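PDB 6SBF: MstE from Scytonema sp. PCC 10023, which probably catalyses, as a single-domain class II (type II) terpene cyclase, the proton-initiated cyclisation of an isoprenoid chain on the route to merosterols. Local coordinates for residues G97-N102 and S127-Q132; I56-V61 and K89-R94; V199-Q204 and E239-W244; G205-Y210 and Y217-T222; L69-Y74 and V356-V361. The protein carries 1 engineered substitution. All blocks are in the same frame, centred on the assembly; numbering follows the deposited sequence. Where two conformers were deposited one is given.

Contact 1: residues G97-N102 and S127-Q132; sequences GEWGYN and SERAQQ
Arg-129 leaves its helix with CG anti to the backbone N (chi1 177°) and then bends at chi2 (63°), which places CD; from there the guanidinium reaches the Trp-99 indole tip to tip. The two flat groups stack, their centres 3.9 Å apart and their planes about 20° from parallel. Arg-129 CZ sits off-centre over the six-membered ring, an off-centre cation-pi contact, while NH2 lies nearer the rim, 3.1 Å from Trp-99 CE2. Side-on, the same guanidinium grips one carbonyl oxygen: Arg-129 NE is 2.8 Å and NH2 3.0 Å from Gly-97 O, which lies in the guanidinium plane and receives both donors on the same face of its own peptide. This pair of hydrogen bonds, with the stack, fixes the rotation of the guanidinium, and NH2 has a further acceptor in Arg-91 O. Gly-97 and Trp-99 form a Gly-x-Trp sequence, resembling the end of the QW motifs of squalene-hopene cyclases, and Trp-99 NE1 bonds to Leu-88 O near the end of the preceding helix 75-90. Glycine suits position 97 because phi is positive there, and a beta carbon would collide with the amide of Gln-132, whose CD packs 3.5 Å from Gly-97 CA. Ser-127, the N-cap of helix 128-138, accepts at OG from Ala-130 N (3.1 Å).

Contact 2: residues I56-V61 and K89-R94; sequences IGDEWV and KIRDHR
The two segments are closest, CA to CA, at Glu-59 and Arg-91, 8.1 Å apart, and Arg-91, at the centre of an inverse gamma turn past helix 75-90, turns its side chain across that gap. Its guanidinium grips Asp-58 end-on: NH1 reaches Asp-58 OD1 at 2.9 Å and NH2 reaches OD2 at 3.1 Å, both from above the carboxylate plane, the latter bond nearly straight (172°). Arg-91 NH1 also lies 2.8 Å from Glu-59 OE2, on its anti lone pair, so one nitrogen bridges two acids. Together with Arg-94 they make a four-residue salt-bridge network at the start of helix 59-69, where Asp-58 holds the N-cap position, though its carboxylate makes no capping bond. Arg-94 meets Glu-59 tip to tip: Arg-94 NH1 lies 2.8 Å from Glu-59 OE1, on its syn lone pair, and NH2 3.1 Å from OE2, with the two planes 62° apart. Glu-59 suits this buried place because its extended chain beyond CG carries both oxygens to the two arginines, and OE1 also takes Gly-100 N. His-93 lies against the Arg-94 guanidinium, NE2 3.5 Å above its plane and over the centre, and that nitrogen bonds to Tyr-103 O.

Contact 3: residues V199-Q204 and E239-W244; sequences VTQTSQ and EQAVAW
The side chains of Gln-201 and Gln-240 cross at a slant, their amide planes 58° apart, and the amides do not bond directly: Gln-201 NE2 stays 3.9 Å from Gln-240 OE1. Water mediates instead. One molecule donates to Gln-240 OE1 at 2.7 Å and only weakly to Gln-201 OE1; a second donates to Gln-240 OE1 and, at 2.7 Å, to Thr-202 O. The other end of the Gln-240 amide, NE2, bonds to Ser-203 O at 3.0 Å, rising above the plane of that carbonyl. An extended chain, with CG anti to the backbone N (chi1 -159°), lets Gln-240 span from its helix to the loop, and an amide suits the place because it offers an acceptor and a donor. One helical turn on, Trp-244 CB packs 3.6 Å from Gln-204 O. An ST turn shapes the loop, Thr-202 OG1 accepting from Gln-204 N at 3.1 Å and bonding to Asn-206 OD1. Gln-201 NE2 is held by Gly-205 O and by Ser-237 O near the start of helix 235-248. Gln-201, Gly-205 and Trp-207 match the Gln-x3-Gly-x-Trp of the QW motif, the signature that ties one helix to the next in squalene-hopene cyclases and their relatives.

Contact 4: residues G205-Y210 and Y217-T222; sequences GNWEGY and YTTALT
The Trp-207 indole carries the methyl of Thr-222 on one face: CG2 stands 3.5 Å from the centroid of the six-membered ring, 18° off its normal, a CH-pi contact over the face. Thr-222 CG2 is nearest to Trp-207 CE2, at 3.3 Å. With OG1 anti to the carbonyl carbon (chi1 -58°), Thr-222 donates from it to Thr-218 O at 2.8 Å and leaves CG2 to the ring. The indole NE1 bonds to Leu-197 O, near the end of helix 187-200, so this tryptophan of the QW motif bridges that helix and helix 215-229. The backbone is held too: Trp-207 N donates to Thr-219 OG1 at 2.9 Å in an almost straight bond (167°), and the hydroxyl is bonded to His-215 O. Threonine serves at 219 as a small group with both acceptor and donor capacity. Gly-209 lets the extended loop run close to the helix, its CA 3.3 Å from Thr-218 OG1, where a beta carbon would clash. Thr-218 CG2 packs 3.7 Å from Trp-207 CB.

Contact 5: residues L69-Y74 and V356-V361; sequences LATLPY and VVNSLV
Val-361 meets two residues of the turn with its two methyls. CG2 touches Leu-72 CD2 at 3.8 Å, the side chains crossing at about a right angle, while CG1 lies alongside Thr-71 CG2, the two side chains running past each other in opposite directions. Thr-71 was deposited in two conformers, so its fine fit against the valine is uncertain. One helical turn back, Val-357 CG1 packs against Leu-69 CD2 at 4.1 Å. Branched valines suit this face of helix 350-363, since each offers a short, broad apolar surface to the leucines. Beside these apolar pairs, Asn-358 has CG set anti to the backbone N (chi1 170°), and the amide beyond it approaches the turn. Its ND2 comes within 3.3 Å of Thr-71 OG1 at an angle too poor for a hydrogen bond and bonds instead to Met-68 O, near the end of helix 59-69; OD1 has a weak bond from Arg-273. What positions the leucines is a type I beta turn from Leu-69 to Leu-72, closed by Leu-72 N to Leu-69 O at 3.0 Å. Further out, helix 18-37 packs against both sides, Ile-28 touching Leu-72 and Val-357. A chain-terminal helix packed against the N-terminal part in this way is consistent with the ring closure of an alpha-alpha barrel.

In the fold
Contacts 2 and 1 follow each other along the chain and adjoin, their centres 9 Å apart; they meet in the region after helix 75-90, contact 2 reaching helix 59-69 and contact 1 helix 128-138. Contacts 3 and 4 are also neighbours, 9 Å apart, with contact 4 nested inside the loop that contact 3 closes; together they cover the consecutive helices 187-200, 215-229 and 235-248. This pair lies across the centre of the chain from contact 2, 26 to 34 Å away between centres. Contact 5 joins segments 282 residues apart at their closest ends, spans contacts 1, 3 and 4, crosses contact 2, and brings the last helix, 350-363, to the early part of the alpha6-alpha6 barrel.

Contact 1: residues G97-N102 and S127-Q132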
# COMPACT_ATOMS: atom_id res chain seq x y z
N GLY A 97 17.26 12.21 -6.26
CA GLY A 97 17.41 11.20 -5.22
C GLY A 97 16.18 10.38 -4.98
O GLY A 97 16.18 9.55 -4.06
N GLU A 98 15.16 10.56 -5.83
CA GLU A 98 13.88 9.85 -5.70
C GLU A 98 14.03 8.41 -6.22
O GLU A 98 14.92 8.13 -7.04
CB GLU A 98 12.81 10.59 -6.49
CG GLU A 98 12.52 11.94 -5.89
CD GLU A 98 11.55 12.75 -6.72
OE1 GLU A 98 10.71 13.42 -6.12
OE2 GLU A 98 11.63 12.65 -7.98
N TRP A 99 13.12 7.56 -5.79
CA TRP A 99 12.88 6.28 -6.41
C TRP A 99 11.59 6.35 -7.25
O TRP A 99 10.79 7.25 -7.01
CB TRP A 99 12.87 5.20 -5.36
CG TRP A 99 14.19 4.96 -4.69
CD1 TRP A 99 15.19 4.18 -5.15
CD2 TRP A 99 14.62 5.49 -3.43
NE1 TRP A 99 16.25 4.18 -4.26
CE2 TRP A 99 15.88 4.95 -3.18
CE3 TRP A 99 14.06 6.33 -2.48
CZ2 TRP A 99 16.58 5.21 -2.01
CZ3 TRP A 99 14.75 6.57 -1.31
CH2 TRP A 99 16.00 6.03 -1.09
N GLY A 100 11.40 5.39 -8.16
CA GLY A 100 10.21 5.33 -8.99
C GLY A 100 9.74 3.92 -9.19
O GLY A 100 10.23 2.95 -8.56
N TYR A 101 8.78 3.73 -10.08
CA TYR A 101 8.15 2.42 -10.29
C TYR A 101 9.24 1.38 -10.61
O TYR A 101 9.22 0.29 -10.09
CB TYR A 101 7.18 2.58 -11.46
CG TYR A 101 6.55 1.35 -12.02
CD1 TYR A 101 5.53 0.69 -11.39
CD2 TYR A 101 7.00 0.83 -13.24
CE1 TYR A 101 4.93 -0.43 -11.92
CE2 TYR A 101 6.42 -0.32 -13.74
CZ TYR A 101 5.40 -0.97 -13.10
OH TYR A 101 4.81 -2.07 -13.66
N ASN A 102 10.14 1.77 -11.51
CA ASN A 102 11.28 0.93 -11.90
C ASN A 102 12.34 1.88 -12.48
O ASN A 102 12.22 3.11 -12.45
CB ASN A 102 10.91 -0.21 -12.88
CG ASN A 102 10.40 0.31 -14.20
OD1 ASN A 102 10.74 1.44 -14.57
ND2 ASN A 102 9.65 -0.57 -14.89
N SER A 127 20.65 8.31 6.85
CA SER A 127 21.63 8.17 5.77
C SER A 127 21.61 9.38 4.83
O SER A 127 20.58 10.05 4.71
CB SER A 127 21.43 6.88 5.01
OG SER A 127 20.19 6.88 4.24
N GLU A 128 22.72 9.62 4.13
CA GLU A 128 22.80 10.70 3.13
C GLU A 128 21.64 10.49 2.13
O GLU A 128 20.98 11.47 1.75
CB GLU A 128 24.17 10.76 2.43
CG GLU A 128 25.27 11.35 3.29
CD GLU A 128 26.48 11.92 2.54
OE1 GLU A 128 26.40 12.05 1.31
OE2 GLU A 128 27.50 12.25 3.21
N ARG A 129 21.50 9.29 1.58
CA ARG A 129 20.48 9.08 0.54
C ARG A 129 19.07 9.35 1.09
O ARG A 129 18.23 9.96 0.41
CB ARG A 129 20.59 7.70 -0.07
CG ARG A 129 19.50 7.40 -1.11
CD ARG A 129 19.60 8.33 -2.31
NE ARG A 129 18.50 8.12 -3.27
CZ ARG A 129 18.44 7.14 -4.17
NH1 ARG A 129 19.39 6.22 -4.19
NH2 ARG A 129 17.41 7.02 -4.97
N ALA A 130 18.78 8.85 2.27
CA ALA A 130 17.43 9.07 2.86
C ALA A 130 17.20 10.56 3.05
O ALA A 130 16.07 11.02 2.79
CB ALA A 130 17.28 8.35 4.17
N GLN A 131 18.20 11.33 3.46
CA GLN A 131 18.03 12.79 3.64
C GLN A 131 17.69 13.41 2.29
O GLN A 131 16.84 14.33 2.19
CB GLN A 131 19.33 13.40 4.19
CG GLN A 131 19.27 14.90 4.44
CD GLN A 131 20.48 15.42 5.18
OE1 GLN A 131 20.92 14.78 6.12
NE2 GLN A 131 20.97 16.58 4.77
N GLN A 132 18.42 13.01 1.25
CA GLN A 132 18.20 13.58 -0.10
C GLN A 132 16.78 13.22 -0.60
O GLN A 132 16.08 14.12 -1.14
CB GLN A 132 19.23 13.01 -1.07
CG GLN A 132 19.17 13.66 -2.45
CD GLN A 132 19.97 12.94 -3.52
OE1 GLN A 132 20.42 11.83 -3.29
NE2 GLN A 132 20.06 13.56 -4.71

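Contact 2: residues I56-V61 and K89-R94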
# COMPACT_ATOMS: atom_id res chain seq x y z
N ILE A 56 7.95 -3.74 -15.81
CA ILE A 56 7.60 -4.40 -14.52
C ILE A 56 8.09 -3.56 -13.33
O ILE A 56 9.25 -3.02 -13.40
CB ILE A 56 8.15 -5.81 -14.51
CG1 ILE A 56 7.40 -6.62 -15.57
CG2 ILE A 56 8.02 -6.42 -13.14
CD1 ILE A 56 8.04 -7.89 -15.90
N GLY A 57 7.31 -3.42 -12.31
CA GLY A 57 7.77 -2.64 -11.13
C GLY A 57 8.87 -3.38 -10.35
O GLY A 57 8.81 -4.58 -10.20
N ASP A 58 9.80 -2.58 -9.81
CA ASP A 58 10.82 -3.19 -8.92
C ASP A 58 11.14 -2.28 -7.72
O ASP A 58 10.87 -2.72 -6.60
CB ASP A 58 12.05 -3.67 -9.69
CG ASP A 58 12.81 -2.73 -10.59
OD1 ASP A 58 12.74 -1.50 -10.44
OD2 ASP A 58 13.58 -3.24 -11.47
N GLU A 59 11.60 -1.05 -7.93
CA GLU A 59 11.96 -0.19 -6.78
C GLU A 59 10.75 -0.05 -5.88
O GLU A 59 10.84 -0.21 -4.67
CB GLU A 59 12.42 1.19 -7.24
CG GLU A 59 13.69 1.18 -8.05
CD GLU A 59 14.08 2.49 -8.68
OE1 GLU A 59 13.79 3.57 -8.12
OE2 GLU A 59 14.73 2.45 -9.79
N TRP A 60 9.58 0.32 -6.45
CA TRP A 60 8.37 0.53 -5.66
C TRP A 60 7.95 -0.77 -4.96
O TRP A 60 7.65 -0.79 -3.76
CB TRP A 60 7.29 1.07 -6.58
CG TRP A 60 5.92 0.99 -5.99
CD1 TRP A 60 5.50 1.42 -4.78
CD2 TRP A 60 4.76 0.47 -6.63
NE1 TRP A 60 4.16 1.23 -4.63
CE2 TRP A 60 3.68 0.62 -5.75
CE3 TRP A 60 4.56 -0.10 -7.88
CZ2 TRP A 60 2.38 0.28 -6.10
CZ3 TRP A 60 3.27 -0.43 -8.21
CH2 TRP A 60 2.20 -0.29 -7.34
N VAL A 61 7.86 -1.86 -5.70
CA VAL A 61 7.37 -3.14 -5.18
C VAL A 61 8.31 -3.59 -4.07
O VAL A 61 7.83 -4.06 -3.00
CB VAL A 61 7.26 -4.18 -6.29
CG1 VAL A 61 6.91 -5.53 -5.72
CG2 VAL A 61 6.20 -3.75 -7.28
N LYS A 89 19.77 1.69 -2.76
CA LYS A 89 20.88 2.68 -2.79
C LYS A 89 21.63 2.67 -4.12
O LYS A 89 22.12 3.74 -4.51
CB LYS A 89 21.84 2.43 -1.63
CG LYS A 89 21.28 2.92 -0.30
CD LYS A 89 22.30 2.89 0.81
CE LYS A 89 22.79 1.50 1.11
NZ LYS A 89 23.77 1.56 2.19
N ILE A 90 21.70 1.51 -4.78
CA ILE A 90 22.38 1.44 -6.08
C ILE A 90 21.55 2.12 -7.17
O ILE A 90 22.12 2.53 -8.17
CB ILE A 90 22.75 -0.02 -6.40
CG1 ILE A 90 23.85 -0.46 -5.45
CG2 ILE A 90 23.12 -0.24 -7.82
CD1 ILE A 90 23.99 -1.98 -5.32
N ARG A 91 20.23 2.30 -6.98
CA ARG A 91 19.34 3.06 -7.90
C ARG A 91 19.48 4.55 -7.57
O ARG A 91 18.55 5.17 -7.00
CB ARG A 91 17.91 2.54 -7.82
CG ARG A 91 17.70 1.14 -8.34
CD ARG A 91 17.82 1.04 -9.86
NE ARG A 91 17.65 -0.31 -10.33
CZ ARG A 91 16.47 -0.86 -10.60
NH1 ARG A 91 15.33 -0.17 -10.60
NH2 ARG A 91 16.43 -2.13 -10.94
N ASP A 92 20.62 5.11 -7.93
CA ASP A 92 21.03 6.49 -7.61
C ASP A 92 21.15 7.33 -8.87
O ASP A 92 21.87 8.35 -8.86
CB ASP A 92 22.35 6.46 -6.82
CG ASP A 92 23.56 6.00 -7.61
OD1 ASP A 92 23.37 5.53 -8.75
OD2 ASP A 92 24.66 6.19 -7.15
N HIS A 93 20.45 6.95 -9.92
CA HIS A 93 20.57 7.59 -11.25
C HIS A 93 19.75 8.86 -11.39
O HIS A 93 19.95 9.56 -12.37
CB HIS A 93 20.27 6.56 -12.32
CG HIS A 93 18.91 5.96 -12.22
ND1 HIS A 93 18.52 5.21 -11.12
CD2 HIS A 93 17.86 5.95 -13.08
CE1 HIS A 93 17.29 4.78 -11.33
NE2 HIS A 93 16.87 5.20 -12.52
N ARG A 94 18.81 9.14 -10.50
CA ARG A 94 17.94 10.32 -10.68
C ARG A 94 18.51 11.49 -9.90
O ARG A 94 18.85 11.33 -8.74
CB ARG A 94 16.52 9.98 -10.21
CG ARG A 94 15.92 8.77 -10.90
CD ARG A 94 14.48 8.55 -10.49
NE ARG A 94 13.92 7.33 -11.01
CZ ARG A 94 14.06 6.10 -10.49
NH1 ARG A 94 14.74 5.94 -9.37
NH2 ARG A 94 13.54 5.04 -11.08

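Contact 3: residues V199-Q204 and E239-W244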
# COMPACT_ATOMS: atom_id res chain seq x y z
N VAL A 199 -9.39 16.85 6.41
CA VAL A 199 -10.48 17.48 5.60
C VAL A 199 -10.94 16.56 4.50
O VAL A 199 -12.07 16.74 4.01
CB VAL A 199 -10.06 18.85 5.09
CG1 VAL A 199 -9.73 19.80 6.24
CG2 VAL A 199 -9.05 18.78 3.99
N THR A 200 -10.15 15.57 4.13
CA THR A 200 -10.52 14.64 3.03
C THR A 200 -11.33 13.43 3.48
O THR A 200 -11.81 12.66 2.63
CB THR A 200 -9.30 14.21 2.23
OG1 THR A 200 -8.29 13.67 3.10
CG2 THR A 200 -8.73 15.33 1.41
N GLN A 201 -11.57 13.24 4.76
CA GLN A 201 -12.39 12.10 5.22
C GLN A 201 -13.80 12.32 4.67
O GLN A 201 -14.36 13.42 4.78
CB GLN A 201 -12.40 12.02 6.77
CG GLN A 201 -12.97 10.71 7.30
CD GLN A 201 -12.83 10.59 8.80
OE1 GLN A 201 -12.65 11.61 9.48
NE2 GLN A 201 -12.97 9.37 9.30
N THR A 202 -14.43 11.26 4.22
CA THR A 202 -15.81 11.35 3.71
C THR A 202 -16.80 11.36 4.86
O THR A 202 -16.45 10.96 5.99
CB THR A 202 -16.19 10.18 2.78
OG1 THR A 202 -16.43 8.97 3.54
CG2 THR A 202 -15.13 10.00 1.71
N SER A 203 -18.07 11.63 4.54
CA SER A 203 -19.10 11.65 5.58
C SER A 203 -19.34 10.24 6.13
O SER A 203 -19.89 10.13 7.25
CB SER A 203 -20.38 12.24 4.99
OG SER A 203 -20.81 11.37 3.97
N GLN A 204 -18.94 9.17 5.41
CA GLN A 204 -19.14 7.78 5.86
C GLN A 204 -17.96 7.30 6.75
O GLN A 204 -18.04 6.18 7.30
CB GLN A 204 -19.36 6.83 4.70
CG GLN A 204 -20.65 7.13 3.96
CD GLN A 204 -20.51 8.27 2.99
OE1 GLN A 204 -19.42 8.65 2.57
NE2 GLN A 204 -21.65 8.76 2.54
N GLU A 239 -12.12 6.54 15.04
CA GLU A 239 -13.21 5.63 15.43
C GLU A 239 -14.24 5.54 14.30
O GLU A 239 -14.83 4.49 14.10
CB GLU A 239 -13.84 6.06 16.76
CG GLU A 239 -12.89 5.96 17.92
CD GLU A 239 -12.31 4.61 18.24
OE1 GLU A 239 -12.88 3.56 17.85
OE2 GLU A 239 -11.26 4.61 18.94
N GLN A 240 -14.50 6.66 13.63
CA GLN A 240 -15.48 6.61 12.50
C GLN A 240 -14.93 5.71 11.38
O GLN A 240 -15.70 4.96 10.76
CB GLN A 240 -15.79 7.98 11.93
CG GLN A 240 -17.14 7.87 11.20
CD GLN A 240 -17.49 9.06 10.34
OE1 GLN A 240 -16.70 10.02 10.19
NE2 GLN A 240 -18.70 8.99 9.77
N ALA A 241 -13.63 5.79 11.12
CA ALA A 241 -13.01 4.93 10.12
C ALA A 241 -13.12 3.46 10.52
O ALA A 241 -13.38 2.57 9.69
CB ALA A 241 -11.60 5.39 9.88
N VAL A 242 -12.84 3.17 11.80
CA VAL A 242 -13.00 1.78 12.29
C VAL A 242 -14.45 1.31 12.13
O VAL A 242 -14.67 0.17 11.70
CB VAL A 242 -12.52 1.67 13.75
CG1 VAL A 242 -12.87 0.33 14.35
CG2 VAL A 242 -11.02 1.90 13.86
N ALA A 243 -15.42 2.14 12.45
CA ALA A 243 -16.84 1.78 12.28
C ALA A 243 -17.13 1.50 10.79
O ALA A 243 -17.89 0.56 10.51
CB ALA A 243 -17.73 2.88 12.80
N TRP A 244 -16.57 2.31 9.90
CA TRP A 244 -16.73 2.05 8.44
C TRP A 244 -16.13 0.67 8.11
O TRP A 244 -16.73 -0.13 7.39
CB TRP A 244 -16.11 3.18 7.63
CG TRP A 244 -16.04 2.87 6.15
CD1 TRP A 244 -16.98 3.21 5.21
CD2 TRP A 244 -14.96 2.27 5.43
NE1 TRP A 244 -16.58 2.82 3.98
CE2 TRP A 244 -15.35 2.24 4.08
CE3 TRP A 244 -13.69 1.80 5.80
CZ2 TRP A 244 -14.51 1.82 3.07
CZ3 TRP A 244 -12.85 1.35 4.80
CH2 TRP A 244 -13.28 1.33 3.47
O HOH W 1 -15.14 11.51 11.74
O HOH W 2 -16.82 12.06 8.47

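Contact 4: residues G205-Y210 and Y217-T222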
# COMPACT_ATOMS: atom_id res chain seq x y z
N GLY A 205 -16.91 8.11 6.88
CA GLY A 205 -15.77 7.74 7.74
C GLY A 205 -14.56 7.21 7.03
O GLY A 205 -13.49 7.07 7.66
N ASN A 206 -14.68 6.92 5.76
CA ASN A 206 -13.54 6.42 4.97
C ASN A 206 -12.82 7.55 4.25
O ASN A 206 -13.27 8.68 4.19
CB ASN A 206 -13.99 5.33 4.01
CG ASN A 206 -14.87 5.85 2.87
OD1 ASN A 206 -15.96 6.34 3.16
ND2 ASN A 206 -14.37 5.77 1.64
N TRP A 207 -11.72 7.18 3.62
CA TRP A 207 -11.03 8.00 2.61
C TRP A 207 -11.08 7.23 1.30
O TRP A 207 -11.29 6.00 1.29
CB TRP A 207 -9.58 8.27 3.03
CG TRP A 207 -9.44 9.29 4.12
CD1 TRP A 207 -9.09 10.59 3.94
CD2 TRP A 207 -9.56 9.09 5.55
NE1 TRP A 207 -9.03 11.24 5.14
CE2 TRP A 207 -9.30 10.34 6.15
CE3 TRP A 207 -9.85 8.00 6.36
CZ2 TRP A 207 -9.36 10.53 7.54
CZ3 TRP A 207 -9.87 8.16 7.74
CH2 TRP A 207 -9.64 9.42 8.30
N GLU A 208 -10.90 7.99 0.24
CA GLU A 208 -10.80 7.47 -1.13
C GLU A 208 -9.42 7.82 -1.68
O GLU A 208 -8.97 8.95 -1.52
CB GLU A 208 -11.90 8.06 -2.00
CG GLU A 208 -13.32 7.82 -1.51
CD GLU A 208 -14.38 8.50 -2.36
OE1 GLU A 208 -14.03 9.38 -3.14
OE2 GLU A 208 -15.55 8.22 -2.14
N GLY A 209 -8.82 6.86 -2.35
CA GLY A 209 -7.52 7.04 -2.98
C GLY A 209 -7.60 7.45 -4.44
O GLY A 209 -8.69 7.52 -5.04
N TYR A 210 -6.47 7.71 -5.03
CA TYR A 210 -6.33 8.10 -6.42
C TYR A 210 -6.01 6.87 -7.27
O TYR A 210 -6.83 6.50 -8.18
CB TYR A 210 -5.28 9.20 -6.58
CG TYR A 210 -5.25 9.75 -7.99
CD1 TYR A 210 -6.15 10.72 -8.38
CD2 TYR A 210 -4.36 9.26 -8.94
CE1 TYR A 210 -6.14 11.21 -9.67
CE2 TYR A 210 -4.35 9.74 -10.24
CZ TYR A 210 -5.26 10.71 -10.60
OH TYR A 210 -5.27 11.15 -11.89
N TYR A 217 -7.28 0.57 1.57
CA TYR A 217 -5.86 0.95 1.56
C TYR A 217 -5.68 2.35 2.10
O TYR A 217 -4.94 2.57 3.10
CB TYR A 217 -5.33 0.81 0.14
CG TYR A 217 -3.93 1.31 -0.10
CD1 TYR A 217 -3.65 2.60 -0.39
CD2 TYR A 217 -2.87 0.43 -0.10
CE1 TYR A 217 -2.36 3.06 -0.67
CE2 TYR A 217 -1.57 0.86 -0.36
CZ TYR A 217 -1.30 2.17 -0.65
OH TYR A 217 -0.02 2.59 -0.92
N THR A 218 -6.34 3.34 1.53
CA THR A 218 -6.16 4.74 1.93
C THR A 218 -6.73 4.92 3.32
O THR A 218 -6.17 5.71 4.11
CB THR A 218 -6.75 5.70 0.89
OG1 THR A 218 -6.14 5.46 -0.37
CG2 THR A 218 -6.54 7.15 1.24
N THR A 219 -7.86 4.30 3.62
CA THR A 219 -8.53 4.51 4.91
C THR A 219 -7.62 3.97 6.03
O THR A 219 -7.43 4.64 7.05
CB THR A 219 -9.91 3.86 4.91
OG1 THR A 219 -10.70 4.46 3.87
CG2 THR A 219 -10.60 4.04 6.25
N ALA A 220 -7.11 2.76 5.88
CA ALA A 220 -6.23 2.17 6.94
C ALA A 220 -4.99 3.05 7.10
O ALA A 220 -4.62 3.37 8.22
CB ALA A 220 -5.82 0.78 6.54
N LEU A 221 -4.33 3.42 6.00
CA LEU A 221 -3.09 4.20 6.13
C LEU A 221 -3.37 5.54 6.78
O LEU A 221 -2.57 6.04 7.57
CB LEU A 221 -2.45 4.37 4.76
CG LEU A 221 -1.74 3.13 4.21
CD1 LEU A 221 -1.39 3.31 2.78
CD2 LEU A 221 -0.51 2.76 5.05
N THR A 222 -4.46 6.19 6.42
CA THR A 222 -4.77 7.53 6.99
C THR A 222 -5.07 7.39 8.48
O THR A 222 -4.52 8.18 9.30
CB THR A 222 -5.92 8.21 6.25
OG1 THR A 222 -5.62 8.36 4.86
CG2 THR A 222 -6.15 9.56 6.86

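Contact 5: residues L69-Y74 and V356-V361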
# COMPACT_ATOMS: atom_id res chain seq x y z
N LEU A 69 7.25 -6.49 5.37
CA LEU A 69 7.94 -7.59 6.12
C LEU A 69 8.72 -7.06 7.32
O LEU A 69 9.24 -7.90 8.09
CB LEU A 69 8.86 -8.33 5.14
CG LEU A 69 8.14 -9.15 4.07
CD1 LEU A 69 9.15 -9.79 3.15
CD2 LEU A 69 7.32 -10.25 4.67
N ALA A 70 8.82 -5.76 7.50
CA ALA A 70 9.57 -5.19 8.63
C ALA A 70 8.94 -5.53 9.97
O ALA A 70 9.62 -5.39 10.99
CB ALA A 70 9.69 -3.68 8.46
N THR A 71 7.68 -5.99 10.02
CA THR A 71 7.00 -6.41 11.27
C THR A 71 7.51 -7.79 11.73
O THR A 71 7.27 -8.18 12.89
CB THR A 71 5.48 -6.44 11.12
OG1 THR A 71 4.98 -5.22 10.57
CG2 THR A 71 4.83 -6.61 12.47
N LEU A 72 8.17 -8.55 10.87
CA LEU A 72 8.62 -9.87 11.32
C LEU A 72 9.90 -9.80 12.17
O LEU A 72 10.80 -9.01 11.89
CB LEU A 72 8.91 -10.75 10.13
CG LEU A 72 7.66 -11.27 9.52
CD1 LEU A 72 7.79 -11.47 8.07
CD2 LEU A 72 7.00 -12.41 10.21
N PRO A 73 9.95 -10.63 13.23
CA PRO A 73 11.11 -10.70 14.11
C PRO A 73 12.02 -11.86 13.75
O PRO A 73 12.33 -12.66 14.66
CB PRO A 73 10.43 -11.01 15.45
CG PRO A 73 9.37 -12.02 15.05
CD PRO A 73 8.84 -11.47 13.73
N TYR A 74 12.29 -12.04 12.46
CA TYR A 74 13.23 -13.05 11.99
C TYR A 74 14.49 -12.44 11.40
O TYR A 74 14.45 -11.53 10.58
CB TYR A 74 12.59 -13.86 10.87
CG TYR A 74 11.38 -14.65 11.26
CD1 TYR A 74 11.17 -15.18 12.52
CD2 TYR A 74 10.43 -14.98 10.30
CE1 TYR A 74 10.10 -16.01 12.78
CE2 TYR A 74 9.35 -15.79 10.57
CZ TYR A 74 9.19 -16.34 11.81
OH TYR A 74 8.20 -17.19 12.16
N VAL A 356 -1.08 -9.22 2.88
CA VAL A 356 -1.80 -10.17 3.73
C VAL A 356 -0.91 -10.58 4.89
O VAL A 356 -1.37 -10.58 6.07
CB VAL A 356 -2.36 -11.38 2.97
CG1 VAL A 356 -2.96 -12.38 3.93
CG2 VAL A 356 -3.32 -10.93 1.86
N VAL A 357 0.33 -10.98 4.62
CA VAL A 357 1.16 -11.52 5.73
C VAL A 357 1.38 -10.40 6.75
O VAL A 357 1.33 -10.66 7.97
CB VAL A 357 2.41 -12.21 5.19
CG1 VAL A 357 3.34 -11.19 4.72
CG2 VAL A 357 2.96 -13.11 6.26
N ASN A 358 1.57 -9.16 6.33
CA ASN A 358 1.73 -8.05 7.28
C ASN A 358 0.50 -7.93 8.20
O ASN A 358 0.61 -7.78 9.43
CB ASN A 358 2.04 -6.79 6.54
CG ASN A 358 1.97 -5.57 7.40
OD1 ASN A 358 0.89 -5.07 7.67
ND2 ASN A 358 3.13 -5.05 7.79
N SER A 359 -0.69 -7.99 7.60
CA SER A 359 -1.93 -7.80 8.39
C SER A 359 -2.03 -8.94 9.41
O SER A 359 -2.51 -8.71 10.52
CB SER A 359 -3.15 -7.69 7.48
OG SER A 359 -3.54 -8.95 6.87
N LEU A 360 -1.66 -10.17 9.04
CA LEU A 360 -1.80 -11.33 9.94
C LEU A 360 -0.78 -11.23 11.10
O LEU A 360 -1.13 -11.55 12.23
CB LEU A 360 -1.60 -12.63 9.16
CG LEU A 360 -2.67 -12.97 8.14
CD1 LEU A 360 -2.30 -14.26 7.41
CD2 LEU A 360 -4.03 -13.11 8.80
N VAL A 361 0.43 -10.80 10.79
CA VAL A 361 1.44 -10.56 11.84
C VAL A 361 0.93 -9.52 12.84
O VAL A 361 1.01 -9.73 14.07
CB VAL A 361 2.79 -10.19 11.23
CG1 VAL A 361 3.79 -9.81 12.32
CG2 VAL A 361 3.39 -11.31 10.42